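Local coordinates for protein transcriptional regulator, MerR family (Listeria monocytogenes str. 4b F2365, PDB 3GP4) that is a putative MerR-family transcriptional regulator that probably binds promoter DNA as a dimer through its helix-turn-helix domain, at residues Ser9-Val14 with Glu44-Ile49; Gly26-Ile31 with Leu50-Met55; Gln54-Gly59 with Glu63-Tyr68; Leu69-Glu74 with Leu79-Glu84. All coordinates share one frame; numbering follows the deposited sequence.

How the contacts relate
Three of the four contacts use helix 43-57. Contact 1 sets it against helix 5-12 and the turn after it, contact 2 against the loop following helix 16-25, and contact 3 against helix 62-74, which contact 4 then packs on the start of helix 79-130. Centres of contacts 1 and 2 lie about 8 Å apart, as do those of 2 and 3; the centres of contacts 1 and 4 are about 21 Å apart. Along the chain contacts 1 and 2 interleave, contact 3 begins where contact 2 ends, and contact 4 closes the series. The path thus runs from the presumed DNA-binding part to the long helix, and contacts 2, 3 and 4 touch the second subunit.

Contact 1 (Ser9-Val14 with Glu44-Ile49)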
# COMPACT_ATOMS: atom_id res chain seq x y z
N SER A 9 2.87 -19.49 16.00
CA SER A 9 3.51 -18.91 14.82
C SER A 9 3.07 -19.61 13.52
O SER A 9 2.69 -18.95 12.54
CB SER A 9 5.04 -18.95 14.99
OG SER A 9 5.72 -18.62 13.78
N GLU A 10 3.08 -20.94 13.53
CA GLU A 10 2.65 -21.75 12.37
C GLU A 10 1.19 -21.52 12.01
O GLU A 10 0.86 -21.34 10.85
CB GLU A 10 2.92 -23.24 12.64
CG GLU A 10 4.13 -23.78 11.87
CD GLU A 10 5.05 -24.70 12.69
OE1 GLU A 10 4.59 -25.46 13.58
OE2 GLU A 10 6.27 -24.67 12.41
N LYS A 11 0.33 -21.53 13.03
CA LYS A 11 -1.10 -21.38 12.84
C LYS A 11 -1.49 -19.96 12.41
O LYS A 11 -2.45 -19.76 11.65
CB LYS A 11 -1.79 -21.76 14.15
CG LYS A 11 -2.92 -22.75 14.02
CD LYS A 11 -4.24 -22.01 13.97
CE LYS A 11 -5.11 -22.47 15.12
NZ LYS A 11 -4.31 -22.52 16.42
N SER A 12 -0.74 -18.97 12.89
CA SER A 12 -1.04 -17.58 12.62
C SER A 12 -0.36 -17.00 11.36
O SER A 12 -0.75 -15.94 10.87
CB SER A 12 -0.68 -16.72 13.84
OG SER A 12 0.72 -16.73 14.07
N GLY A 13 0.68 -17.66 10.87
CA GLY A 13 1.45 -17.13 9.74
C GLY A 13 2.28 -15.91 10.09
O GLY A 13 2.69 -15.16 9.22
N VAL A 14 2.53 -15.73 11.40
CA VAL A 14 3.33 -14.64 11.93
C VAL A 14 4.54 -15.24 12.64
O VAL A 14 4.38 -16.20 13.40
CB VAL A 14 2.45 -13.82 12.94
CG1 VAL A 14 3.27 -12.77 13.64
CG2 VAL A 14 1.29 -13.18 12.23
N GLU A 44 -8.39 -16.67 21.58
CA GLU A 44 -8.44 -15.21 21.48
C GLU A 44 -7.06 -14.64 21.21
O GLU A 44 -6.98 -13.67 20.47
CB GLU A 44 -9.15 -14.45 22.61
CG GLU A 44 -10.09 -13.35 22.02
CD GLU A 44 -10.09 -12.00 22.75
OE1 GLU A 44 -9.33 -11.78 23.72
OE2 GLU A 44 -10.88 -11.13 22.32
N ASP A 45 -5.99 -15.27 21.72
CA ASP A 45 -4.63 -14.81 21.39
C ASP A 45 -4.43 -14.86 19.87
O ASP A 45 -3.99 -13.89 19.27
CB ASP A 45 -3.56 -15.66 22.07
CG ASP A 45 -3.62 -15.58 23.57
OD1 ASP A 45 -3.87 -14.48 24.10
OD2 ASP A 45 -3.41 -16.63 24.22
N LEU A 46 -4.77 -16.00 19.27
CA LEU A 46 -4.60 -16.15 17.80
C LEU A 46 -5.44 -15.11 17.06
O LEU A 46 -4.98 -14.52 16.08
CB LEU A 46 -4.95 -17.57 17.35
CG LEU A 46 -4.11 -18.64 18.08
CD1 LEU A 46 -4.86 -19.97 18.15
CD2 LEU A 46 -2.71 -18.81 17.46
N ARG A 47 -6.67 -14.88 17.52
CA ARG A 47 -7.53 -13.87 16.87
C ARG A 47 -6.88 -12.48 16.94
O ARG A 47 -6.92 -11.70 15.96
CB ARG A 47 -8.94 -13.84 17.46
CG ARG A 47 -9.71 -15.18 17.33
CD ARG A 47 -11.18 -14.99 17.60
NE ARG A 47 -11.89 -16.26 17.85
CZ ARG A 47 -12.23 -17.16 16.92
NH1 ARG A 47 -11.93 -16.97 15.63
NH2 ARG A 47 -12.89 -18.26 17.29
N TRP A 48 -6.27 -12.17 18.07
CA TRP A 48 -5.57 -10.86 18.16
C TRP A 48 -4.32 -10.78 17.26
O TRP A 48 -4.05 -9.74 16.68
CB TRP A 48 -5.18 -10.53 19.60
CG TRP A 48 -6.29 -9.90 20.34
CD1 TRP A 48 -7.17 -10.53 21.19
CD2 TRP A 48 -6.67 -8.53 20.31
NE1 TRP A 48 -8.08 -9.62 21.70
CE2 TRP A 48 -7.78 -8.38 21.18
CE3 TRP A 48 -6.17 -7.40 19.65
CZ2 TRP A 48 -8.43 -7.16 21.37
CZ3 TRP A 48 -6.81 -6.17 19.86
CH2 TRP A 48 -7.93 -6.07 20.71
N ILE A 49 -3.57 -11.87 17.17
CA ILE A 49 -2.34 -11.89 16.34
C ILE A 49 -2.72 -11.68 14.85
O ILE A 49 -2.12 -10.86 14.11
CB ILE A 49 -1.56 -13.20 16.57
CG1 ILE A 49 -0.93 -13.18 17.98
CG2 ILE A 49 -0.46 -13.37 15.52
CD1 ILE A 49 -0.52 -14.59 18.53
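The hydroxyl of S12, whose side chain rests on I49, is held from its own side of the contact: OG is hydrogen-bonded to the backbone oxygen of A8 and receives a weak bond from V14 N at 3.4 Å. A chi1 of 66° places OG between the backbone N and the carbonyl carbon, which keeps it near A8 O; CB and OG of S12 both lie 3.8 Å from I49 CG2. That methyl also meets V14 CG2, at 3.7 Å, the V14 and I49 side chains meeting at a slant. The turn is braced by a second hydroxyl, with S9 OG donating to V14 O over 2.8 Å; the C=O...donor angle is 134° and the donor is tilted 30° from the carbonyl plane. G13, the first residue after helix 5-12, takes positive phi and lets the chain turn. Helix 5-12, this tight turn and helix 16-25 form the helix-turn-helix of the MerR family, and I19 of helix 16-25 touches S12, V14 and I49 alike, so helix 43-57 packs where the two helices of the motif meet. At the outer margin the K11 chain, bent at three successive torsions, crosses L46 at about a right angle. Its CE lies 3.9 Å from L46 CD1; the still shorter approach of NZ to that methyl is doubtful, as the pair has no polar attraction to justify it. L3 lies against both K11 and L46.

Contact 2 (Gly26-Ile31 with Leu50-Met55)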
# COMPACT_ATOMS: atom_id res chain seq x y z
N GLY A 26 2.38 -4.07 23.39
CA GLY A 26 0.96 -3.93 23.65
C GLY A 26 0.06 -3.89 22.44
O GLY A 26 -0.97 -3.19 22.45
N LEU A 27 0.44 -4.60 21.38
CA LEU A 27 -0.45 -4.77 20.23
C LEU A 27 -1.45 -5.91 20.45
O LEU A 27 -2.57 -5.85 19.96
CB LEU A 27 0.36 -5.06 19.00
CG LEU A 27 1.00 -3.79 18.40
CD1 LEU A 27 2.01 -4.27 17.33
CD2 LEU A 27 -0.02 -2.86 17.75
N ILE A 28 -1.04 -6.90 21.22
CA ILE A 28 -1.94 -8.02 21.60
C ILE A 28 -1.96 -8.14 23.12
O ILE A 28 -1.05 -7.64 23.81
CB ILE A 28 -1.56 -9.37 20.95
CG1 ILE A 28 -0.23 -9.92 21.53
CG2 ILE A 28 -1.57 -9.21 19.40
CD1 ILE A 28 0.32 -11.21 20.87
N PRO A 29 -3.02 -8.75 23.65
CA PRO A 29 -3.10 -8.85 25.13
C PRO A 29 -1.99 -9.74 25.71
O PRO A 29 -1.50 -10.65 25.02
CB PRO A 29 -4.49 -9.46 25.37
CG PRO A 29 -5.28 -9.18 24.13
CD PRO A 29 -4.27 -9.17 22.99
N PRO A 30 -1.58 -9.52 26.98
CA PRO A 30 -0.56 -10.38 27.56
C PRO A 30 -0.96 -11.86 27.49
O PRO A 30 -2.11 -12.20 27.68
CB PRO A 30 -0.52 -9.95 29.02
CG PRO A 30 -1.01 -8.54 28.99
CD PRO A 30 -2.12 -8.59 27.98
N ILE A 31 0.01 -12.71 27.20
CA ILE A 31 -0.25 -14.11 26.95
C ILE A 31 -0.07 -14.85 28.28
O ILE A 31 0.85 -14.56 29.04
CB ILE A 31 0.67 -14.65 25.85
CG1 ILE A 31 0.42 -13.87 24.54
CG2 ILE A 31 0.49 -16.16 25.62
CD1 ILE A 31 1.67 -13.86 23.66
N LEU A 50 -3.77 -12.38 14.47
CA LEU A 50 -4.28 -12.35 13.10
C LEU A 50 -4.84 -10.97 12.71
O LEU A 50 -4.52 -10.43 11.64
CB LEU A 50 -5.32 -13.46 12.94
CG LEU A 50 -4.75 -14.89 12.91
CD1 LEU A 50 -5.93 -15.89 12.93
CD2 LEU A 50 -3.91 -15.12 11.66
N PHE A 51 -5.67 -10.40 13.57
CA PHE A 51 -6.15 -9.02 13.39
C PHE A 51 -4.99 -8.01 13.28
O PHE A 51 -5.02 -7.13 12.37
CB PHE A 51 -7.13 -8.65 14.50
CG PHE A 51 -7.72 -7.26 14.40
CD1 PHE A 51 -8.72 -6.97 13.46
CD2 PHE A 51 -7.30 -6.27 15.26
CE1 PHE A 51 -9.27 -5.68 13.40
CE2 PHE A 51 -7.85 -4.97 15.20
CZ PHE A 51 -8.83 -4.69 14.29
N THR A 52 -3.99 -8.14 14.16
CA THR A 52 -2.85 -7.21 14.20
C THR A 52 -2.07 -7.28 12.90
O THR A 52 -1.84 -6.23 12.25
CB THR A 52 -1.89 -7.51 15.38
OG1 THR A 52 -2.61 -7.33 16.60
CG2 THR A 52 -0.67 -6.54 15.39
N ARG A 53 -1.71 -8.50 12.52
CA ARG A 53 -1.01 -8.75 11.26
C ARG A 53 -1.76 -8.11 10.08
O ARG A 53 -1.15 -7.36 9.30
CB ARG A 53 -0.78 -10.24 11.02
CG ARG A 53 0.12 -10.53 9.79
CD ARG A 53 1.50 -9.86 9.99
NE ARG A 53 2.23 -9.61 8.74
CZ ARG A 53 2.56 -8.40 8.29
NH1 ARG A 53 2.22 -7.31 8.98
NH2 ARG A 53 3.22 -8.27 7.14
N GLN A 54 -3.06 -8.35 9.98
CA GLN A 54 -3.85 -7.89 8.82
C GLN A 54 -3.93 -6.38 8.80
O GLN A 54 -3.74 -5.73 7.73
CB GLN A 54 -5.23 -8.53 8.81
CG GLN A 54 -6.13 -8.13 7.60
CD GLN A 54 -7.58 -8.62 7.66
OE1 GLN A 54 -8.13 -8.90 8.74
NE2 GLN A 54 -8.22 -8.69 6.49
N MET A 55 -4.18 -5.80 9.98
CA MET A 55 -4.24 -4.35 10.10
C MET A 55 -2.91 -3.65 9.84
O MET A 55 -2.89 -2.64 9.15
CB MET A 55 -4.84 -3.90 11.45
CG MET A 55 -6.36 -4.21 11.56
SD MET A 55 -7.45 -3.66 10.19
CE MET A 55 -8.28 -5.18 9.84
O HOH W 1 -3.28 -4.98 17.46
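The F51 ring, next to T52 on helix 43-57, has no part in the contact of T52 with L27 and I28 and carries M55 CG on one face, 3.7 Å above the plane and displaced from the ring centre. The contact itself is carried by the two branches of T52. Its methyl, CG2, packs against L27 with CB and CD1 both at 4.0 Å, the two side chains crossing at about a right angle. Its hydroxyl has I28 CG2 beside it, 3.5 Å from OG1. With chi1 at -62°, OG1 lies beside the backbone N and is hydrogen-bonded to W48 O one turn earlier in the helix. A water completes the polar link, donating to T52 OG1 over 2.6 Å and to L27 O over 2.7 Å. It thus bridges loop and helix where L27 O and T52 OG1, 3.7 Å apart, do not bond directly. All three touching residues are buried, and the bonds to W48 O and the water satisfy the hydroxyl among apolar carbons. The loop starts at G26, whose positive phi and bonds back into the last turn make a Schellman motif ending helix 16-25. From that helix Y22 touches L27, I28 and T52, while I62 and L65 of helix 62-74 pack on L27 and L69 packs on P29, so the loop is wedged among three helices.

Contact 3 (Gln54-Gly59 with Glu63-Tyr68); sequences QMRRAG and EALIDY
Two consecutive helices, 43-57 and 62-74, meet across the short connection between them, with L65 of the second set against M55 and R56 of the first. Both methyls of L65 take part. CD1 abuts the R56 methylenes, 3.7 Å from R56 CD and 3.8 Å from R56 CG, the two side chains crossing at a slant, and it also approaches M55 CB; CD2 meets M55 CB at 4.0 Å. M55 therefore presents the root of its side chain here: CB faces L65, but the bends at chi2 (-51°) and chi3 lead the thioether off, and M55 also packs on L60 and on R106 of the second subunit. R56 bends likewise at chi2 (-66°) but differs at chi3 (-64°). These turns lay its methylenes against the leucine and carry the guanidinium to the connection, where NH1 is hydrogen-bonded to L60 O; NH2 is bonded to a glycerol, probably from the crystallisation liquor. The arginine thus serves as apolar surface along its stem and as a tie to the loop at its end. Helix 43-57 closes in a Schellman motif, G59 taking positive phi and its N bonding back to R56 O over 3.0 Å. In this MerR-family domain, helix 62-74 continues toward the long helix 79-130. Further along helix 62-74, the hydroxyl of Y68 is hydrogen-bonded to that of Y114 of the second subunit, and Y114 belongs to the residues lining the d-methionine pocket seen in this crystal.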
# COMPACT_ATOMS: atom_id res chain seq x y z
N GLN A 54 -3.06 -8.35 9.98
CA GLN A 54 -3.85 -7.89 8.82
C GLN A 54 -3.93 -6.38 8.80
O GLN A 54 -3.74 -5.73 7.73
CB GLN A 54 -5.23 -8.53 8.81
CG GLN A 54 -6.13 -8.13 7.60
CD GLN A 54 -7.58 -8.62 7.66
OE1 GLN A 54 -8.13 -8.90 8.74
NE2 GLN A 54 -8.22 -8.69 6.49
N MET A 55 -4.18 -5.80 9.98
CA MET A 55 -4.24 -4.35 10.10
C MET A 55 -2.91 -3.65 9.84
O MET A 55 -2.89 -2.64 9.15
CB MET A 55 -4.84 -3.90 11.45
CG MET A 55 -6.36 -4.21 11.56
SD MET A 55 -7.45 -3.66 10.19
CE MET A 55 -8.28 -5.18 9.84
N ARG A 56 -1.82 -4.19 10.37
CA ARG A 56 -0.51 -3.60 10.12
C ARG A 56 -0.14 -3.64 8.64
O ARG A 56 0.44 -2.68 8.12
CB ARG A 56 0.58 -4.31 10.95
CG ARG A 56 0.56 -3.88 12.42
CD ARG A 56 0.93 -2.42 12.62
NE ARG A 56 2.32 -2.18 12.21
CZ ARG A 56 2.74 -1.20 11.42
NH1 ARG A 56 1.90 -0.29 10.93
NH2 ARG A 56 4.03 -1.12 11.13
N ARG A 57 -0.45 -4.77 7.99
CA ARG A 57 -0.19 -4.97 6.57
C ARG A 57 -0.99 -3.95 5.77
O ARG A 57 -0.49 -3.45 4.78
CB ARG A 57 -0.57 -6.40 6.20
CG ARG A 57 -0.37 -6.83 4.77
CD ARG A 57 -0.26 -8.36 4.78
NE ARG A 57 -0.00 -8.88 3.45
CZ ARG A 57 -0.72 -9.83 2.83
NH1 ARG A 57 -1.76 -10.42 3.44
NH2 ARG A 57 -0.39 -10.19 1.60
N ALA A 58 -2.19 -3.60 6.23
CA ALA A 58 -3.00 -2.53 5.60
C ALA A 58 -2.60 -1.09 5.96
O ALA A 58 -3.26 -0.14 5.52
CB ALA A 58 -4.48 -2.74 5.87
N GLY A 59 -1.59 -0.94 6.82
CA GLY A 59 -0.99 0.36 7.19
C GLY A 59 -1.62 1.08 8.36
O GLY A 59 -1.39 2.27 8.56
N GLU A 63 0.56 2.99 16.63
CA GLU A 63 0.04 3.75 17.81
C GLU A 63 -1.48 3.62 17.94
O GLU A 63 -1.99 3.56 19.05
CB GLU A 63 0.48 5.23 17.84
CG GLU A 63 2.04 5.47 17.82
CD GLU A 63 2.81 4.84 18.99
OE1 GLU A 63 2.22 4.54 20.06
OE2 GLU A 63 4.04 4.66 18.85
N ALA A 64 -2.20 3.56 16.81
CA ALA A 64 -3.66 3.43 16.86
C ALA A 64 -4.01 2.05 17.43
O ALA A 64 -4.92 1.93 18.26
CB ALA A 64 -4.29 3.62 15.48
N LEU A 65 -3.28 1.02 16.99
CA LEU A 65 -3.60 -0.37 17.35
C LEU A 65 -3.28 -0.61 18.84
O LEU A 65 -4.02 -1.32 19.52
CB LEU A 65 -2.85 -1.36 16.47
CG LEU A 65 -3.32 -1.37 14.99
CD1 LEU A 65 -2.37 -2.22 14.19
CD2 LEU A 65 -4.73 -1.92 14.87
N ILE A 66 -2.20 0.01 19.31
CA ILE A 66 -1.85 -0.03 20.75
C ILE A 66 -2.95 0.62 21.58
O ILE A 66 -3.37 0.04 22.60
CB ILE A 66 -0.45 0.55 21.02
CG1 ILE A 66 0.62 -0.41 20.46
CG2 ILE A 66 -0.16 0.69 22.54
CD1 ILE A 66 2.05 0.18 20.41
N ASP A 67 -3.45 1.78 21.13
CA ASP A 67 -4.58 2.48 21.83
C ASP A 67 -5.82 1.62 21.89
O ASP A 67 -6.52 1.61 22.91
CB ASP A 67 -5.00 3.82 21.14
CG ASP A 67 -4.15 5.01 21.54
OD1 ASP A 67 -3.13 4.84 22.24
OD2 ASP A 67 -4.51 6.14 21.14
N TYR A 68 -6.11 0.94 20.78
CA TYR A 68 -7.31 0.11 20.66
C TYR A 68 -7.27 -1.04 21.65
O TYR A 68 -8.24 -1.27 22.41
CB TYR A 68 -7.46 -0.41 19.23
CG TYR A 68 -8.66 -1.31 19.06
CD1 TYR A 68 -9.93 -0.77 18.91
CD2 TYR A 68 -8.52 -2.70 19.06
CE1 TYR A 68 -11.05 -1.59 18.77
CE2 TYR A 68 -9.64 -3.52 18.92
CZ TYR A 68 -10.90 -2.95 18.76
OH TYR A 68 -12.03 -3.75 18.62

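Contact 4 (Leu69-Glu74 with Leu79-Glu84)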
# COMPACT_ATOMS: atom_id res chain seq x y z
N LEU A 69 -6.15 -1.76 21.68
CA LEU A 69 -5.96 -2.78 22.73
C LEU A 69 -6.02 -2.21 24.16
O LEU A 69 -6.71 -2.80 25.02
CB LEU A 69 -4.68 -3.59 22.52
CG LEU A 69 -4.56 -4.70 23.57
CD1 LEU A 69 -5.66 -5.74 23.43
CD2 LEU A 69 -3.24 -5.34 23.44
N ALA A 70 -5.33 -1.10 24.42
CA ALA A 70 -5.43 -0.40 25.73
C ALA A 70 -6.88 -0.11 26.16
O ALA A 70 -7.25 -0.39 27.31
CB ALA A 70 -4.56 0.89 25.76
N LEU A 71 -7.67 0.47 25.26
CA LEU A 71 -9.12 0.67 25.52
C LEU A 71 -9.85 -0.63 25.85
O LEU A 71 -10.57 -0.72 26.88
CB LEU A 71 -9.79 1.39 24.35
CG LEU A 71 -9.39 2.84 24.09
CD1 LEU A 71 -9.82 3.33 22.72
CD2 LEU A 71 -9.94 3.82 25.18
N PHE A 72 -9.65 -1.63 24.99
CA PHE A 72 -10.19 -2.97 25.20
C PHE A 72 -9.86 -3.52 26.60
O PHE A 72 -10.75 -4.03 27.31
CB PHE A 72 -9.71 -3.92 24.08
CG PHE A 72 -10.01 -5.38 24.34
CD1 PHE A 72 -11.28 -5.88 24.12
CD2 PHE A 72 -9.03 -6.23 24.83
CE1 PHE A 72 -11.58 -7.22 24.37
CE2 PHE A 72 -9.30 -7.58 25.07
CZ PHE A 72 -10.58 -8.07 24.83
N ARG A 73 -8.61 -3.37 27.02
CA ARG A 73 -8.21 -3.90 28.32
C ARG A 73 -8.84 -3.13 29.50
O ARG A 73 -9.12 -3.71 30.55
CB ARG A 73 -6.69 -4.03 28.43
CG ARG A 73 -6.18 -5.21 27.54
CD ARG A 73 -4.76 -5.66 27.85
NE ARG A 73 -4.60 -6.05 29.25
CZ ARG A 73 -3.51 -5.82 29.98
NH1 ARG A 73 -2.45 -5.22 29.44
NH2 ARG A 73 -3.47 -6.19 31.25
N GLU A 74 -9.09 -1.85 29.29
CA GLU A 74 -9.72 -0.98 30.30
C GLU A 74 -11.17 -1.36 30.62
O GLU A 74 -11.67 -1.08 31.73
CB GLU A 74 -9.69 0.46 29.82
CG GLU A 74 -9.65 1.45 30.92
CD GLU A 74 -8.25 1.61 31.46
OE1 GLU A 74 -7.40 2.09 30.70
OE2 GLU A 74 -8.02 1.22 32.63
N LEU A 79 -16.24 1.23 25.08
CA LEU A 79 -16.82 0.72 23.84
C LEU A 79 -17.04 1.80 22.76
O LEU A 79 -16.66 1.62 21.61
CB LEU A 79 -18.12 -0.02 24.13
CG LEU A 79 -17.98 -1.43 24.68
CD1 LEU A 79 -19.31 -1.86 25.32
CD2 LEU A 79 -17.53 -2.47 23.63
N GLU A 80 -17.65 2.93 23.13
CA GLU A 80 -17.87 4.00 22.15
C GLU A 80 -16.54 4.56 21.61
O GLU A 80 -16.40 4.76 20.38
CB GLU A 80 -18.72 5.14 22.73
CG GLU A 80 -19.14 6.12 21.65
CD GLU A 80 -20.08 7.20 22.16
OE1 GLU A 80 -19.66 8.38 22.16
OE2 GLU A 80 -21.23 6.87 22.56
N ALA A 81 -15.57 4.79 22.50
CA ALA A 81 -14.24 5.29 22.10
C ALA A 81 -13.53 4.32 21.15
O ALA A 81 -12.86 4.74 20.18
CB ALA A 81 -13.37 5.57 23.30
N ARG A 82 -13.68 3.04 21.42
CA ARG A 82 -13.15 2.05 20.49
C ARG A 82 -13.80 2.10 19.08
O ARG A 82 -13.10 1.94 18.09
CB ARG A 82 -13.22 0.66 21.08
CG ARG A 82 -12.06 0.31 21.95
CD ARG A 82 -12.23 -1.11 22.51
NE ARG A 82 -13.05 -1.11 23.75
CZ ARG A 82 -13.70 -2.17 24.23
NH1 ARG A 82 -13.66 -3.34 23.60
NH2 ARG A 82 -14.37 -2.08 25.36
N ALA A 83 -15.13 2.30 18.99
CA ALA A 83 -15.80 2.39 17.69
C ALA A 83 -15.33 3.65 16.96
O ALA A 83 -15.10 3.59 15.74
CB ALA A 83 -17.32 2.38 17.80
N GLU A 84 -15.19 4.75 17.69
CA GLU A 84 -14.69 6.00 17.08
C GLU A 84 -13.27 5.85 16.51
O GLU A 84 -12.94 6.43 15.43
CB GLU A 84 -14.69 7.13 18.09
CG GLU A 84 -16.08 7.63 18.46
CD GLU A 84 -16.81 8.27 17.29
OE1 GLU A 84 -16.15 9.03 16.52
OE2 GLU A 84 -18.03 8.00 17.14
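The segments 69-74 of helix 62-74 and 79-84 of helix 79-130 run nearly antiparallel, their short axes 9.5 Å apart at closest approach and their directions 163° apart, with L71 and R82 facing each other. The stem of R82 slides past L71 in the opposite direction, bringing R82 CG to 3.5 Å from L71 CB and 3.8 Å from L71 CD1. The same leucine methyl, CD1, reaches A81 CB at 4.2 Å near the outside. A bend at chi3 (-86°) then turns the arginine end across F72. One face of the guanidinium lies over the F72 backbone, with CA 3.6 Å above the plane and nearer the periphery of the group. NH1 arrives at the edge of the ring, in its plane, 3.5 Å from F72 CD1; ring and guanidinium planes stand 78° apart, so this is no cation-pi stack. In MerR-family regulators a long helix such as 79-130 pairs the two subunits, and here a tight connection returns the chain from helix 62-74 onto its beginning. R82 has partners in both subunits: NE is hydrogen-bonded to T78 OG1 in that connection, and NH2 makes a salt bridge with E124 of the second subunit, while NH1 has a weak hydrogen bond to Y114 of the second subunit. The F72 ring also meets that of W48 of helix 43-57.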